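Local coordinates for outer membrane protein SusF (Bacteroides thetaiotaomicron, PDB 4FE9) that binds starch at the bacterial cell surface through carbohydrate-binding modules, ahead of the polymer's import into the periplasm for degradation, at residues G231-A236 with Y250-K255. Sequence-based numbering, arbitrary orientation.
With GLC (alpha-D-glucopyranose), chain B; EDO (1,2-ethanediol), chain E.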
# COMPACT_ATOMS: atom_id res chain seq x y z
N GLY A 231 -5.71 3.42 -25.94
CA GLY A 231 -5.91 1.98 -26.06
C GLY A 231 -6.61 1.38 -24.86
O GLY A 231 -6.64 1.97 -23.79
N ALA A 232 -7.01 0.11 -25.00
CA ALA A 232 -7.57 -0.65 -23.90
C ALA A 232 -6.50 -1.16 -22.93
O ALA A 232 -5.36 -1.47 -23.32
CB ALA A 232 -8.42 -1.81 -24.43
N ILE A 233 -6.81 -1.09 -21.64
CA ILE A 233 -5.97 -1.67 -20.65
C ILE A 233 -6.33 -3.14 -20.50
O ILE A 233 -7.53 -3.51 -20.50
CB ILE A 233 -6.15 -0.98 -19.30
CG1 ILE A 233 -5.87 0.55 -19.41
CG2 ILE A 233 -5.30 -1.66 -18.23
CD1 ILE A 233 -6.40 1.37 -18.24
N ASN A 234 -5.32 -3.99 -20.33
CA ASN A 234 -5.60 -5.38 -20.02
C ASN A 234 -5.44 -5.70 -18.53
O ASN A 234 -4.50 -5.28 -17.90
CB ASN A 234 -4.72 -6.32 -20.89
CG ASN A 234 -5.17 -7.75 -20.79
OD1 ASN A 234 -4.82 -8.43 -19.84
ND2 ASN A 234 -6.21 -8.08 -21.53
N THR A 235 -6.38 -6.47 -17.96
CA THR A 235 -6.29 -6.79 -16.53
C THR A 235 -5.05 -7.59 -16.18
O THR A 235 -4.59 -7.54 -15.05
CB THR A 235 -7.53 -7.52 -15.99
OG1 THR A 235 -7.74 -8.74 -16.73
CG2 THR A 235 -8.71 -6.67 -16.15
N ALA A 236 -4.53 -8.36 -17.14
CA ALA A 236 -3.38 -9.27 -16.87
C ALA A 236 -3.69 -10.40 -15.87
O ALA A 236 -3.15 -11.50 -15.98
CB ALA A 236 -2.12 -8.49 -16.44
N TYR A 250 -3.38 10.70 -12.78
CA TYR A 250 -3.73 9.89 -14.01
C TYR A 250 -2.93 8.61 -14.16
O TYR A 250 -2.08 8.48 -15.04
CB TYR A 250 -3.67 10.73 -15.27
CG TYR A 250 -4.91 11.51 -15.48
CD1 TYR A 250 -5.18 12.65 -14.71
CD2 TYR A 250 -5.94 10.98 -16.26
CE1 TYR A 250 -6.43 13.29 -14.77
CE2 TYR A 250 -7.19 11.63 -16.34
CZ TYR A 250 -7.44 12.73 -15.56
OH TYR A 250 -8.64 13.39 -15.72
N ARG A 251 -3.12 7.72 -13.22
CA ARG A 251 -2.46 6.44 -13.22
C ARG A 251 -3.53 5.42 -12.88
O ARG A 251 -4.51 5.76 -12.21
CB ARG A 251 -1.38 6.41 -12.13
CG ARG A 251 0.04 6.81 -12.65
CD ARG A 251 1.17 6.05 -11.90
NE ARG A 251 2.34 5.93 -12.74
CZ ARG A 251 2.88 4.79 -13.13
NH1 ARG A 251 2.48 3.65 -12.60
NH2 ARG A 251 3.94 4.80 -13.92
N PHE A 252 -3.28 4.15 -13.25
CA PHE A 252 -4.19 3.07 -12.92
C PHE A 252 -3.38 1.90 -12.41
O PHE A 252 -2.19 1.76 -12.76
CB PHE A 252 -4.98 2.67 -14.15
CG PHE A 252 -4.18 1.89 -15.16
CD1 PHE A 252 -3.60 2.53 -16.25
CD2 PHE A 252 -3.97 0.51 -14.99
CE1 PHE A 252 -2.82 1.81 -17.18
CE2 PHE A 252 -3.19 -0.21 -15.88
CZ PHE A 252 -2.62 0.43 -16.99
N THR A 253 -3.95 1.12 -11.50
CA THR A 253 -3.46 -0.23 -11.25
C THR A 253 -4.60 -1.24 -11.39
O THR A 253 -5.78 -0.89 -11.23
CB THR A 253 -2.90 -0.37 -9.86
OG1 THR A 253 -3.90 0.03 -8.93
CG2 THR A 253 -1.61 0.51 -9.69
N VAL A 254 -4.24 -2.48 -11.70
CA VAL A 254 -5.13 -3.60 -11.58
C VAL A 254 -4.45 -4.62 -10.70
O VAL A 254 -3.37 -5.10 -11.04
CB VAL A 254 -5.39 -4.23 -12.93
CG1 VAL A 254 -6.39 -5.38 -12.79
CG2 VAL A 254 -5.94 -3.15 -13.93
N LYS A 255 -5.08 -4.97 -9.57
CA LYS A 255 -4.44 -5.77 -8.55
C LYS A 255 -5.29 -6.99 -8.18
O LYS A 255 -6.49 -6.99 -8.38
CB LYS A 255 -4.17 -4.91 -7.30
CG LYS A 255 -3.00 -3.91 -7.54
CD LYS A 255 -2.96 -2.74 -6.54
CE LYS A 255 -3.19 -3.19 -5.14
NZ LYS A 255 -2.35 -2.38 -4.18
C1 GLC B . -10.81 -3.43 -27.18
C2 GLC B . -9.35 -3.45 -27.49
C3 GLC B . -9.05 -4.38 -28.65
C4 GLC B . -9.72 -5.74 -28.44
C5 GLC B . -10.89 -5.77 -27.79
C6 GLC B . -11.55 -7.10 -27.58
O2 GLC B . -8.94 -2.12 -27.84
O3 GLC B . -7.64 -4.50 -28.77
O4 GLC B . -9.69 -6.67 -29.57
O5 GLC B . -11.24 -4.73 -26.83
O6 GLC B . -10.99 -7.67 -26.39
C1 EDO E . -3.21 4.37 -9.45
O1 EDO E . -2.00 4.72 -8.79
C2 EDO E . -4.26 4.01 -8.42
O2 EDO E . -3.74 3.01 -7.55
O HOH W 1 -2.47 -6.66 -13.43
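Ile233 and Phe252 face each other with CA atoms 9.2 Å apart, a separation that narrows to 6.0 Å between the CA atoms of Thr235 and Val254. No direct hydrogen bond links 231-236 to 250-255: in the Ig-like carbohydrate-binding module 1, strand 233-234 is outermost in an antiparallel sheet and 251-256 next to outermost at the far end of the strand order, and their side chains pack together inside. At the narrow end Val254 CG1 packs against Thr235 O and CB, and one water donates to Thr235 O (2.8 Å) and Val254 O (3.0 Å).

Ile233 CD1 makes a CH-pi contact over one Phe252 face, 3.7 Å from the ring centroid and 15° off the normal. A chi1 of -57° turns CG1 beside the backbone N and leaves CG2 to meet Phe252 CE2 at 3.5 Å. Without the ring, as with an alanine here, CD1 is likely to lose its face and CG2 its apolar partner, opening a gap beside Ile233. On the glucose side, Ala232 CB comes within 3.5 Å of glucose O2, and Asn234 ND2 hydrogen-bonds Asn191 OD1, whose ND2 holds the sugar. Asn234 OD1 closes an Asx turn, accepting from Ala236 N at 2.7 Å with the donor tilted 25° from the carbonyl plane.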